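PDB 4OC9: putative O-acetylhomoserine (Thiol)-lyase from Campylobacter jejuni, which probably catalyses the pyridoxal-phosphate-dependent transfer of a sulfur nucleophile onto O-acetylhomoserine. Local coordinates for residues R68-E73 with A218-K223; H174-I179 with N232-A237; D224-L229 with L255-I260; K236-P241 with L248-L253. All blocks are in the same frame, centred on the assembly; numbering follows the deposited sequence.

Contact 1: residues R68-E73 with A218-K223; sequences RLANVE and ALIERK
Helix packing on the central sheet of the PLP-dependent fold is exemplified where Leu69, Ala70 and Glu73, on the last turns of helix 60-73, meet Ala218 and Ile220 of strand 217-221. The short helix and strand segments cross at -51°, with their axes 8.7 Å apart, and no hydrogen bond joins them. Ile220 carries most of the contact, and its two branches divide the work. In the longer branch CG1 lies anti to the carbonyl carbon (chi1 -54°), and an extended chi2 (176°) carries CD1 on toward Leu69, where Ile220 CD1 is 3.9 Å from Leu69 CB. The same methyl also meets the aliphatic part of Glu73, whose chain crosses that of Ile220 at about a right angle, with Glu73 CG 3.9 Å from Ile220 CD1. The shorter branch turns to Ala70, where Ile220 CG2 lies 3.9 Å from Ala70 CA and almost as near to its CB. Beside this cluster Leu69 CD1 rests 3.8 Å from Ala218 CB, so alternate residues of the strand face the helix. Glu73 bends at chi2, and its OE1 accepts hydrogen bonds from His202 and Asn182, which satisfy a carboxylate oxygen in a buried setting. Strand 217-221 runs antiparallel to its neighbours 77-81 and 199-203; helices 84-93 and 257-270 pack against Leu219, while helix 276-309 touches Leu69 and Arg68 of helix 60-73.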
loop_
_atom_site.group_PDB
_atom_site.type_symbol
_atom_site.label_atom_id
_atom_site.label_comp_id
_atom_site.label_asym_id
_atom_site.label_seq_id
_atom_site.Cartn_x
_atom_site.Cartn_y
_atom_site.Cartn_z
ATOM N N ARG D 68 16.648 10.612 -8.121
ATOM C CA ARG D 68 16.229 10.542 -9.510
ATOM C C ARG D 68 15.617 11.857 -9.952
ATOM O O ARG D 68 15.855 12.289 -11.080
ATOM C CB ARG D 68 15.268 9.397 -9.817
ATOM C CG ARG D 68 15.912 8.021 -9.769
ATOM C CD ARG D 68 14.929 6.959 -10.205
ATOM N NE ARG D 68 15.514 5.628 -10.084
ATOM C CZ ARG D 68 14.847 4.501 -10.257
ATOM N NH1 ARG D 68 13.555 4.525 -10.509
ATOM N NH2 ARG D 68 15.457 3.338 -10.114
ATOM N N LEU D 69 14.781 12.459 -9.119
ATOM C CA LEU D 69 14.189 13.754 -9.494
ATOM C C LEU D 69 15.305 14.771 -9.730
ATOM O O LEU D 69 15.212 15.596 -10.649
ATOM C CB LEU D 69 13.221 14.276 -8.443
ATOM C CG LEU D 69 11.848 13.625 -8.340
ATOM C CD1 LEU D 69 11.181 13.971 -7.029
ATOM C CD2 LEU D 69 11.011 14.056 -9.520
ATOM N N ALA D 70 16.351 14.705 -8.910
ATOM C CA ALA D 70 17.484 15.605 -9.077
ATOM C C ALA D 70 18.211 15.297 -10.396
ATOM O O ALA D 70 18.643 16.199 -11.099
ATOM C CB ALA D 70 18.462 15.481 -7.912
ATOM N N ASN D 71 18.371 14.031 -10.684
ATOM C CA ASN D 71 19.035 13.600 -11.906
ATOM C C ASN D 71 18.294 14.039 -13.149
ATOM O O ASN D 71 18.918 14.543 -14.070
ATOM C CB ASN D 71 19.237 12.078 -11.928
ATOM C CG ASN D 71 20.189 11.621 -10.855
ATOM O OD1 ASN D 71 20.766 12.431 -10.160
ATOM N ND2 ASN D 71 20.325 10.320 -10.686
ATOM N N VAL D 72 16.975 13.882 -13.174
ATOM C CA VAL D 72 16.226 14.307 -14.368
ATOM C C VAL D 72 16.266 15.821 -14.536
ATOM O O VAL D 72 16.226 16.292 -15.643
ATOM C CB VAL D 72 14.775 13.764 -14.472
ATOM C CG1 VAL D 72 14.821 12.254 -14.488
ATOM C CG2 VAL D 72 13.899 14.239 -13.333
ATOM N N GLU D 73 16.317 16.578 -13.445
ATOM C CA GLU D 73 16.384 18.052 -13.533
ATOM C C GLU D 73 17.798 18.561 -13.821
ATOM O O GLU D 73 17.963 19.711 -14.210
ATOM C CB GLU D 73 15.873 18.727 -12.260
ATOM C CG GLU D 73 14.367 18.775 -12.040
ATOM C CD GLU D 73 13.632 19.763 -12.944
ATOM O OE1 GLU D 73 12.424 20.007 -12.688
ATOM O OE2 GLU D 73 14.232 20.319 -13.890
ATOM N N ALA D 218 8.564 17.969 -3.665
ATOM C CA ALA D 218 10.009 17.829 -3.644
ATOM C C ALA D 218 10.743 19.153 -3.751
ATOM O O ALA D 218 10.279 20.076 -4.426
ATOM C CB ALA D 218 10.460 16.936 -4.768
ATOM N N LEU D 219 11.899 19.222 -3.089
ATOM C CA LEU D 219 12.755 20.413 -3.164
ATOM C C LEU D 219 14.037 19.887 -3.775
ATOM O O LEU D 219 14.652 18.960 -3.240
ATOM C CB LEU D 219 13.112 21.073 -1.830
ATOM C CG LEU D 219 12.018 21.588 -0.909
ATOM C CD1 LEU D 219 11.411 20.374 -0.200
ATOM C CD2 LEU D 219 12.597 22.534 0.133
ATOM N N ILE D 220 14.454 20.506 -4.859
ATOM C CA ILE D 220 15.658 20.102 -5.553
ATOM C C ILE D 220 16.647 21.255 -5.638
ATOM O O ILE D 220 16.269 22.394 -5.965
ATOM C CB ILE D 220 15.298 19.656 -6.963
ATOM C CG1 ILE D 220 14.213 18.583 -6.894
ATOM C CG2 ILE D 220 16.532 19.147 -7.683
ATOM C CD1 ILE D 220 13.719 18.143 -8.248
ATOM N N GLU D 221 17.920 20.983 -5.358
ATOM C CA GLU D 221 18.909 22.061 -5.420
ATOM C C GLU D 221 19.899 21.823 -6.553
ATOM O O GLU D 221 20.243 20.672 -6.905
ATOM C CB GLU D 221 19.675 22.232 -4.107
ATOM C CG GLU D 221 20.774 21.215 -3.796
ATOM C CD GLU D 221 21.462 21.510 -2.451
ATOM O OE1 GLU D 221 22.625 21.969 -2.478
ATOM O OE2 GLU D 221 20.817 21.405 -1.382
ATOM N N ARG D 222 20.353 22.917 -7.148
ATOM C CA ARG D 222 21.307 22.815 -8.251
ATOM C C ARG D 222 22.679 22.450 -7.775
ATOM O O ARG D 222 22.989 22.465 -6.571
ATOM C CB ARG D 222 21.495 24.155 -8.952
ATOM C CG ARG D 222 22.135 25.277 -8.113
ATOM C CD ARG D 222 22.456 26.508 -8.980
ATOM N NE ARG D 222 22.959 27.697 -8.257
ATOM C CZ ARG D 222 24.237 27.976 -8.006
ATOM N NH1 ARG D 222 25.222 27.142 -8.353
ATOM N NH2 ARG D 222 24.538 29.092 -7.369
ATOM N N LYS D 223 23.523 22.145 -8.733
ATOM C CA LYS D 223 24.896 21.819 -8.411
ATOM C C LYS D 223 25.598 23.102 -8.012
ATOM O O LYS D 223 25.312 24.149 -8.560
ATOM C CB LYS D 223 25.596 21.238 -9.636
ATOM C CG LYS D 223 25.010 19.910 -10.054
ATOM C CD LYS D 223 25.659 19.345 -11.285
ATOM C CE LYS D 223 25.045 18.000 -11.565
ATOM N NZ LYS D 223 25.683 17.319 -12.714
#

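Contact 2: residues H174-I179 with N232-A237; sequences HKIVSI and NDRYKA
Arg234 and Tyr235 reach side by side from a type I turn toward the backbone of residues 174-177, Arg234 to His174 O and Tyr235 to Val177 N, and their flat groups are used differently. The Arg234 guanidinium lies with one face against Ile176, whose CG1 stands 3.4 Å above its plane and offset toward the rim. At its edge is the carbonyl of His174: NH2 donates to His174 O over 2.9 Å, in the carbonyl plane and on a lone pair, while NE adds a weak bond to the same oxygen. The bend at chi3 (-62°) swings NE out of the otherwise extended chain. Arg234 CG in turn lies over a face of the Tyr235 ring. That ring crosses Val177 obliquely, with CZ 3.7 Å from Val177 CG2, and its hydroxyl takes a nearly straight bond (174°) from Val177 N, 3.0 Å from OH. Asn232 ND2 donates to Lys175 O at 3.2 Å, and its OD1 closes an Asx turn with Arg234 N. Main-chain groups at and just after the Schellman end of helix 164-174 are thus bonded by side chains. Tyr235 OH also bonds Lys147 O, and Arg234 NH1 bonds Thr146 O and Asp143 O, so a largely buried cation would be stabilised by backbone carbonyls.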
loop_
_atom_site.group_PDB
_atom_site.type_symbol
_atom_site.label_atom_id
_atom_site.label_comp_id
_atom_site.label_asym_id
_atom_site.label_seq_id
_atom_site.Cartn_x
_atom_site.Cartn_y
_atom_site.Cartn_z
ATOM N N HIS D 174 22.166 40.451 -7.009
ATOM C CA HIS D 174 21.994 40.692 -5.582
ATOM C C HIS D 174 22.389 39.518 -4.703
ATOM O O HIS D 174 22.262 39.606 -3.477
ATOM C CB HIS D 174 20.532 41.027 -5.257
ATOM C CG HIS D 174 20.008 42.247 -5.947
ATOM N ND1 HIS D 174 20.101 43.513 -5.399
ATOM C CD2 HIS D 174 19.364 42.395 -7.126
ATOM C CE1 HIS D 174 19.543 44.389 -6.218
ATOM N NE2 HIS D 174 19.086 43.735 -7.272
ATOM N N LYS D 175 22.826 38.411 -5.295
ATOM C CA LYS D 175 23.231 37.218 -4.519
ATOM C C LYS D 175 22.042 36.622 -3.744
ATOM O O LYS D 175 22.157 36.241 -2.576
ATOM C CB LYS D 175 24.373 37.587 -3.578
ATOM C CG LYS D 175 25.520 38.159 -4.358
ATOM C CD LYS D 175 26.462 37.117 -4.904
ATOM C CE LYS D 175 27.310 36.631 -3.738
ATOM N NZ LYS D 175 28.257 35.559 -4.144
ATOM N N ILE D 176 20.890 36.580 -4.412
ATOM C CA ILE D 176 19.672 36.042 -3.831
ATOM C C ILE D 176 19.323 34.687 -4.468
ATOM O O ILE D 176 19.471 34.490 -5.682
ATOM C CB ILE D 176 18.481 36.993 -4.028
ATOM C CG1 ILE D 176 18.754 38.321 -3.348
ATOM C CG2 ILE D 176 17.216 36.381 -3.443
ATOM C CD1 ILE D 176 17.671 39.364 -3.566
ATOM N N VAL D 177 18.861 33.764 -3.631
ATOM C CA VAL D 177 18.473 32.426 -4.082
ATOM C C VAL D 177 17.158 32.490 -4.819
ATOM O O VAL D 177 16.196 33.112 -4.324
ATOM C CB VAL D 177 18.271 31.470 -2.901
ATOM C CG1 VAL D 177 17.665 30.159 -3.375
ATOM C CG2 VAL D 177 19.578 31.238 -2.151
ATOM N N SER D 178 17.136 31.931 -6.031
ATOM C CA SER D 178 15.924 31.912 -6.843
ATOM C C SER D 178 15.267 30.540 -6.729
ATOM O O SER D 178 15.942 29.504 -6.827
ATOM C CB SER D 178 16.229 32.171 -8.312
ATOM O OG SER D 178 17.060 31.149 -8.857
ATOM N N ILE D 179 13.950 30.554 -6.524
ATOM C CA ILE D 179 13.134 29.340 -6.401
ATOM C C ILE D 179 12.114 29.235 -7.531
ATOM O O ILE D 179 11.263 30.124 -7.688
ATOM C CB ILE D 179 12.282 29.327 -5.118
ATOM C CG1 ILE D 179 13.160 29.398 -3.881
ATOM C CG2 ILE D 179 11.461 28.045 -5.081
ATOM C CD1 ILE D 179 12.381 29.575 -2.587
ATOM N N ASN D 232 28.001 34.258 2.522
ATOM C CA ASN D 232 27.091 35.220 1.947
ATOM C C ASN D 232 26.337 35.804 3.128
ATOM O O ASN D 232 25.580 35.110 3.812
ATOM C CB ASN D 232 26.192 34.543 0.909
ATOM C CG ASN D 232 25.173 35.486 0.288
ATOM O OD1 ASN D 232 24.827 36.514 0.849
ATOM N ND2 ASN D 232 24.635 35.087 -0.845
ATOM N N ASP D 233 26.593 37.084 3.380
ATOM C CA ASP D 233 25.989 37.836 4.481
ATOM C C ASP D 233 24.465 37.824 4.470
ATOM O O ASP D 233 23.819 38.125 5.474
ATOM C CB ASP D 233 26.432 39.308 4.422
ATOM C CG ASP D 233 27.930 39.499 4.613
ATOM O OD1 ASP D 233 28.644 38.511 4.925
ATOM O OD2 ASP D 233 28.380 40.665 4.464
ATOM N N ARG D 234 23.886 37.527 3.321
ATOM C CA ARG D 234 22.442 37.503 3.219
ATOM C C ARG D 234 21.860 36.230 3.888
ATOM O O ARG D 234 20.700 36.238 4.320
ATOM C CB ARG D 234 22.045 37.579 1.752
ATOM C CG ARG D 234 20.561 37.738 1.540
ATOM C CD ARG D 234 20.206 37.792 0.065
ATOM N NE ARG D 234 20.797 38.925 -0.656
ATOM C CZ ARG D 234 20.259 40.148 -0.737
ATOM N NH1 ARG D 234 19.134 40.470 -0.096
ATOM N NH2 ARG D 234 20.878 41.077 -1.443
ATOM N N TYR D 235 22.680 35.180 4.032
ATOM C CA TYR D 235 22.221 33.934 4.639
ATOM C C TYR D 235 23.044 33.492 5.849
ATOM O O TYR D 235 23.881 32.580 5.771
ATOM C CB TYR D 235 22.156 32.822 3.586
ATOM C CG TYR D 235 21.273 33.209 2.441
ATOM C CD1 TYR D 235 19.884 33.232 2.587
ATOM C CD2 TYR D 235 21.811 33.561 1.199
ATOM C CE1 TYR D 235 19.061 33.600 1.546
ATOM C CE2 TYR D 235 20.997 33.946 0.158
ATOM C CZ TYR D 235 19.620 33.964 0.339
ATOM O OH TYR D 235 18.784 34.323 -0.712
ATOM N N LYS D 236 22.766 34.106 6.991
ATOM C CA LYS D 236 23.493 33.758 8.228
ATOM C C LYS D 236 23.207 32.367 8.804
ATOM O O LYS D 236 24.112 31.756 9.371
ATOM C CB LYS D 236 23.420 34.886 9.245
ATOM C CG LYS D 236 24.231 36.049 8.699
ATOM C CD LYS D 236 24.220 37.309 9.514
ATOM C CE LYS D 236 24.944 38.371 8.696
ATOM N NZ LYS D 236 24.858 39.746 9.250
ATOM N N ALA D 237 22.011 31.828 8.568
ATOM C CA ALA D 237 21.676 30.492 9.069
ATOM C C ALA D 237 22.663 29.458 8.525
ATOM O O ALA D 237 22.945 28.460 9.176
ATOM C CB ALA D 237 20.266 30.131 8.687
#

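Contact 3: residues D224-L229 with L255-I260; sequences DLNDLL and LPIFSI
Asn226 is the bump of this contact: its amide reaches from helix 225-229 to the start of helix 257-270 and fits against the bend formed by Leu255, Pro256 and Ile257. Its ND2 donates to Leu255 O at 2.9 Å, approaching from above that carbonyl's plane, while its OD1 accepts from Ile257 N at 3.2 Å in the amide plane and on a lone pair. A water that donates to OD1 and accepts from Phe258 N fills a place beside the amide. Ile257 flanks it too: with CG1 between its backbone N and carbonyl carbon (chi1 71°), that carbon sits close against Asn226 OD1, and CD1 continues to Leu229, 4.1 Å from Leu229 CB. The Ile257 and Leu229 side chains run alongside one another, pointing opposite ways. Next along, the base of Phe258 enters the hollow between two leucines, its CB 3.8 Å from Leu225 CD2 and 3.9 Å from Leu229 CD1. Leu229 CD1 lies near the plane of the aromatic ring, at its edge. Leu225 and Leu229 stand one helical turn apart, and Asn226 follows the first, so an apolar ridge runs beside the polar bump. Pro256 holds the N-cap position, and the pattern is that of a helix start whose first N-H groups are met from outside the helix: Ile257 N finds its acceptor in a side chain across the contact, and Phe258 N in a water held by that same side chain.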
loop_
_atom_site.group_PDB
_atom_site.type_symbol
_atom_site.label_atom_id
_atom_site.label_comp_id
_atom_site.label_asym_id
_atom_site.label_seq_id
_atom_site.Cartn_x
_atom_site.Cartn_y
_atom_site.Cartn_z
ATOM N N ASP D 224 26.487 23.007 -7.037
ATOM C CA ASP D 224 27.274 24.135 -6.554
ATOM C C ASP D 224 26.498 25.234 -5.863
ATOM O O ASP D 224 27.005 26.344 -5.715
ATOM C CB ASP D 224 28.111 24.702 -7.696
ATOM C CG ASP D 224 29.066 23.652 -8.301
ATOM O OD1 ASP D 224 29.691 22.885 -7.534
ATOM O OD2 ASP D 224 29.234 23.640 -9.543
ATOM N N LEU D 225 25.302 24.936 -5.363
ATOM C CA LEU D 225 24.536 25.960 -4.646
ATOM C C LEU D 225 25.295 26.498 -3.386
ATOM O O LEU D 225 25.017 27.617 -2.906
ATOM C CB LEU D 225 23.172 25.425 -4.234
ATOM C CG LEU D 225 22.248 26.392 -3.479
ATOM C CD1 LEU D 225 22.025 27.656 -4.283
ATOM C CD2 LEU D 225 20.929 25.715 -3.183
ATOM N N ASN D 226 26.191 25.684 -2.807
ATOM C CA ASN D 226 26.980 26.104 -1.636
ATOM C C ASN D 226 27.715 27.402 -1.939
ATOM O O ASN D 226 27.799 28.299 -1.072
ATOM C CB ASN D 226 27.995 25.036 -1.231
ATOM C CG ASN D 226 27.361 23.813 -0.596
ATOM O OD1 ASN D 226 26.219 23.845 -0.135
ATOM N ND2 ASN D 226 28.141 22.772 -0.469
ATOM N N ASP D 227 28.234 27.511 -3.169
ATOM C CA ASP D 227 28.954 28.729 -3.616
ATOM C C ASP D 227 28.151 29.986 -3.297
ATOM O O ASP D 227 28.694 30.994 -2.880
ATOM C CB ASP D 227 29.234 28.679 -5.128
ATOM C CG ASP D 227 30.119 27.520 -5.530
ATOM O OD1 ASP D 227 30.597 26.793 -4.642
ATOM O OD2 ASP D 227 30.344 27.309 -6.741
ATOM N N LEU D 228 26.843 29.926 -3.498
ATOM C CA LEU D 228 25.950 31.070 -3.237
ATOM C C LEU D 228 25.544 31.250 -1.777
ATOM O O LEU D 228 25.264 32.369 -1.336
ATOM C CB LEU D 228 24.675 30.914 -4.085
ATOM C CG LEU D 228 23.569 31.973 -3.959
ATOM C CD1 LEU D 228 24.087 33.376 -4.280
ATOM C CD2 LEU D 228 22.409 31.640 -4.880
ATOM N N LEU D 229 25.468 30.155 -1.025
ATOM C CA LEU D 229 25.068 30.219 0.392
ATOM C C LEU D 229 26.222 30.449 1.345
ATOM O O LEU D 229 26.088 31.198 2.320
ATOM C CB LEU D 229 24.291 28.963 0.802
ATOM C CG LEU D 229 22.924 28.770 0.137
ATOM C CD1 LEU D 229 22.314 27.432 0.515
ATOM C CD2 LEU D 229 21.973 29.910 0.506
ATOM N N LEU D 255 28.909 19.215 1.697
ATOM C CA LEU D 255 27.637 18.570 1.362
ATOM C C LEU D 255 26.658 19.625 0.917
ATOM O O LEU D 255 26.844 20.783 1.226
ATOM C CB LEU D 255 27.026 17.937 2.616
ATOM C CG LEU D 255 27.730 16.813 3.346
ATOM C CD1 LEU D 255 26.967 16.499 4.622
ATOM C CD2 LEU D 255 27.854 15.585 2.456
ATOM N N PRO D 256 25.602 19.227 0.203
ATOM C CA PRO D 256 24.624 20.231 -0.222
ATOM C C PRO D 256 23.967 20.730 1.052
ATOM O O PRO D 256 23.022 20.116 1.552
ATOM C CB PRO D 256 23.658 19.437 -1.109
ATOM C CG PRO D 256 23.832 18.017 -0.691
ATOM C CD PRO D 256 25.266 17.880 -0.281
ATOM N N ILE D 257 24.456 21.852 1.560
ATOM C CA ILE D 257 23.945 22.399 2.820
ATOM C C ILE D 257 22.489 22.841 2.829
ATOM O O ILE D 257 21.854 22.824 3.871
ATOM C CB ILE D 257 24.868 23.501 3.391
ATOM C CG1 ILE D 257 24.811 24.780 2.565
ATOM C CG2 ILE D 257 26.294 22.965 3.509
ATOM C CD1 ILE D 257 25.672 25.888 3.143
ATOM N N PHE D 258 21.960 23.223 1.668
ATOM C CA PHE D 258 20.556 23.651 1.593
ATOM C C PHE D 258 19.682 22.433 1.932
ATOM O O PHE D 258 18.797 22.505 2.793
ATOM C CB PHE D 258 20.212 24.200 0.213
ATOM C CG PHE D 258 18.763 24.571 0.051
ATOM C CD1 PHE D 258 17.811 23.595 -0.321
ATOM C CD2 PHE D 258 18.345 25.872 0.192
ATOM C CE1 PHE D 258 16.479 23.935 -0.515
ATOM C CE2 PHE D 258 17.004 26.218 0.009
ATOM C CZ PHE D 258 16.074 25.244 -0.346
ATOM N N SER D 259 19.973 21.316 1.267
ATOM C CA SER D 259 19.230 20.075 1.482
ATOM C C SER D 259 19.469 19.541 2.908
ATOM O O SER D 259 18.544 19.038 3.555
ATOM C CB SER D 259 19.598 19.028 0.428
ATOM O OG SER D 259 19.217 19.474 -0.867
ATOM N N ILE D 260 20.705 19.649 3.383
ATOM C CA ILE D 260 21.027 19.184 4.728
ATOM C C ILE D 260 20.189 19.905 5.750
ATOM O O ILE D 260 19.653 19.278 6.659
ATOM C CB ILE D 260 22.518 19.371 5.077
ATOM C CG1 ILE D 260 23.397 18.419 4.257
ATOM C CG2 ILE D 260 22.778 19.108 6.545
ATOM C CD1 ILE D 260 23.112 16.923 4.419
HETATM O O HOH W 1 23.581 23.693 -0.901
#

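Contact 4: residues K236-P241 with L248-L253; sequences KAFNTP and LNLNTL
Both segments run through the connection between helices 225-229 and 257-270, and they lie close where Pro241 meets Asn249, with CA atoms 4.3 Å apart; Phe238 and Asn239 face Leu250 and Asn251 at slightly wider spacing. Residues 236-241 form no regular helix or strand, whereas 250-252 make a 3-10 turn. Lys236 O gathers the first segment locally, accepting Asn239 N and Thr240 OG1 from opposite faces of its carbonyl plane. At Pro241 a CA-H...O contact reaches Leu248 O, with CA 3.5 Å from that oxygen. The side chains that join the segments are mainly asparagines. Asn251 ND2 donates to Asn239 OD1 over 3.0 Å, on a lone pair in the carbonyl plane, and the two amide planes stand 46° apart. Asn251 reaches it with CG between its backbone N and carbonyl carbon (chi1 67°). Asn249 makes an Asx turn, its OD1 accepting from Asn251 N at the start of the 3-10 turn, and thus spends one amide end within its own segment while the other crosses: ND2 gives a weak bond to Asn239 O at 3.1 Å. Asn239 OD1 also accepts from Asn231 N, and its ND2 bonds Tyr235 O and Leu229 O, so this one amide links both segments to the end of helix 225-229. On the more buried side Leu250 and Phe238 cross, and Leu250 CD1 lies 3.9 Å from Phe238 CD1, beside Arg261 of helix 257-270.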
loop_
_atom_site.group_PDB
_atom_site.type_symbol
_atom_site.label_atom_id
_atom_site.label_comp_id
_atom_site.label_asym_id
_atom_site.label_seq_id
_atom_site.Cartn_x
_atom_site.Cartn_y
_atom_site.Cartn_z
ATOM N N LYS D 236 22.766 34.106 6.991
ATOM C CA LYS D 236 23.493 33.758 8.228
ATOM C C LYS D 236 23.207 32.367 8.804
ATOM O O LYS D 236 24.112 31.756 9.371
ATOM C CB LYS D 236 23.420 34.886 9.245
ATOM C CG LYS D 236 24.231 36.049 8.699
ATOM C CD LYS D 236 24.220 37.309 9.514
ATOM C CE LYS D 236 24.944 38.371 8.696
ATOM N NZ LYS D 236 24.858 39.746 9.250
ATOM N N ALA D 237 22.011 31.828 8.568
ATOM C CA ALA D 237 21.676 30.492 9.069
ATOM C C ALA D 237 22.663 29.458 8.525
ATOM O O ALA D 237 22.945 28.460 9.176
ATOM C CB ALA D 237 20.266 30.131 8.687
ATOM N N PHE D 238 23.227 29.709 7.355
ATOM C CA PHE D 238 24.201 28.781 6.747
ATOM C C PHE D 238 25.673 29.139 7.030
ATOM O O PHE D 238 26.596 28.494 6.527
ATOM C CB PHE D 238 23.984 28.722 5.217
ATOM C CG PHE D 238 22.650 28.172 4.816
ATOM C CD1 PHE D 238 22.476 26.800 4.654
ATOM C CD2 PHE D 238 21.562 29.003 4.628
ATOM C CE1 PHE D 238 21.245 26.271 4.299
ATOM C CE2 PHE D 238 20.321 28.475 4.279
ATOM C CZ PHE D 238 20.164 27.116 4.110
ATOM N N ASN D 239 25.886 30.122 7.897
ATOM C CA ASN D 239 27.242 30.592 8.229
ATOM C C ASN D 239 27.473 30.930 9.685
ATOM O O ASN D 239 28.357 31.706 10.003
ATOM C CB ASN D 239 27.498 31.848 7.372
ATOM C CG ASN D 239 27.521 31.539 5.894
ATOM O OD1 ASN D 239 28.450 30.889 5.406
ATOM N ND2 ASN D 239 26.541 32.063 5.157
ATOM N N THR D 240 26.672 30.365 10.571
ATOM C CA THR D 240 26.804 30.643 11.975
ATOM C C THR D 240 26.632 29.386 12.797
ATOM O O THR D 240 25.799 28.566 12.462
ATOM C CB THR D 240 25.677 31.584 12.428
ATOM O OG1 THR D 240 25.647 32.750 11.614
ATOM C CG2 THR D 240 25.810 32.008 13.891
ATOM N N PRO D 241 27.389 29.258 13.904
ATOM C CA PRO D 241 27.236 28.068 14.734
ATOM C C PRO D 241 25.770 27.921 15.131
ATOM O O PRO D 241 25.139 28.901 15.525
ATOM C CB PRO D 241 28.097 28.374 15.962
ATOM C CG PRO D 241 29.097 29.359 15.487
ATOM C CD PRO D 241 28.399 30.185 14.445
ATOM N N LEU D 248 27.499 23.488 15.437
ATOM C CA LEU D 248 27.829 23.176 14.048
ATOM C C LEU D 248 27.552 24.350 13.134
ATOM O O LEU D 248 26.508 25.003 13.244
ATOM C CB LEU D 248 26.990 22.014 13.544
ATOM C CG LEU D 248 27.175 21.685 12.053
ATOM C CD1 LEU D 248 28.603 21.253 11.725
ATOM C CD2 LEU D 248 26.187 20.593 11.649
ATOM N N ASN D 249 28.499 24.632 12.240
ATOM C CA ASN D 249 28.352 25.732 11.285
ATOM C C ASN D 249 28.297 25.067 9.926
ATOM O O ASN D 249 29.260 24.427 9.494
ATOM C CB ASN D 249 29.486 26.759 11.406
ATOM C CG ASN D 249 29.284 27.959 10.491
ATOM O OD1 ASN D 249 28.719 27.847 9.406
ATOM N ND2 ASN D 249 29.776 29.112 10.921
ATOM N N LEU D 250 27.162 25.209 9.263
ATOM C CA LEU D 250 26.960 24.577 7.952
ATOM C C LEU D 250 27.962 24.926 6.871
ATOM O O LEU D 250 28.253 24.068 6.042
ATOM C CB LEU D 250 25.535 24.831 7.448
ATOM C CG LEU D 250 24.439 24.224 8.331
ATOM C CD1 LEU D 250 23.054 24.668 7.915
ATOM C CD2 LEU D 250 24.540 22.705 8.364
ATOM N N ASN D 251 28.531 26.135 6.895
ATOM C CA ASN D 251 29.499 26.496 5.853
ATOM C C ASN D 251 30.775 25.658 5.924
ATOM O O ASN D 251 31.624 25.733 5.046
ATOM C CB ASN D 251 29.805 27.983 5.810
ATOM C CG ASN D 251 30.540 28.474 7.033
ATOM O OD1 ASN D 251 31.253 27.714 7.688
ATOM N ND2 ASN D 251 30.388 29.767 7.340
ATOM N N THR D 252 30.898 24.845 6.967
ATOM C CA THR D 252 32.053 23.962 7.149
ATOM C C THR D 252 31.886 22.611 6.460
ATOM O O THR D 252 32.831 21.836 6.361
ATOM C CB THR D 252 32.192 23.668 8.659
ATOM O OG1 THR D 252 32.413 24.902 9.334
ATOM C CG2 THR D 252 33.289 22.644 9.091
ATOM N N LEU D 253 30.677 22.324 5.982
ATOM C CA LEU D 253 30.390 21.025 5.367
ATOM C C LEU D 253 30.586 20.907 3.890
ATOM O O LEU D 253 30.236 21.796 3.136
ATOM C CB LEU D 253 28.922 20.634 5.667
ATOM C CG LEU D 253 28.476 20.562 7.137
ATOM C CD1 LEU D 253 26.982 20.285 7.215
ATOM C CD2 LEU D 253 29.266 19.516 7.914
#

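From the N terminus, contact 1 opens at helix 60-73 and closes a long loop on strand 217-221, enclosing much of the central sheet. Contact 2 begins inside that span, at strand 177-181, and closes beyond it at 232-237, so the two cross while reaching the same sheet. Contact 3 opens directly after contact 1 has closed, within the span of contact 2, and ends at helix 257-270; these two also cross, and meet through Leu229 and Val177. Contact 4 nests inside the loop closed by contact 3 and shares Lys236 and Ala237 with contact 2. Glu221 and Ser259 tie contacts 1 and 3 together.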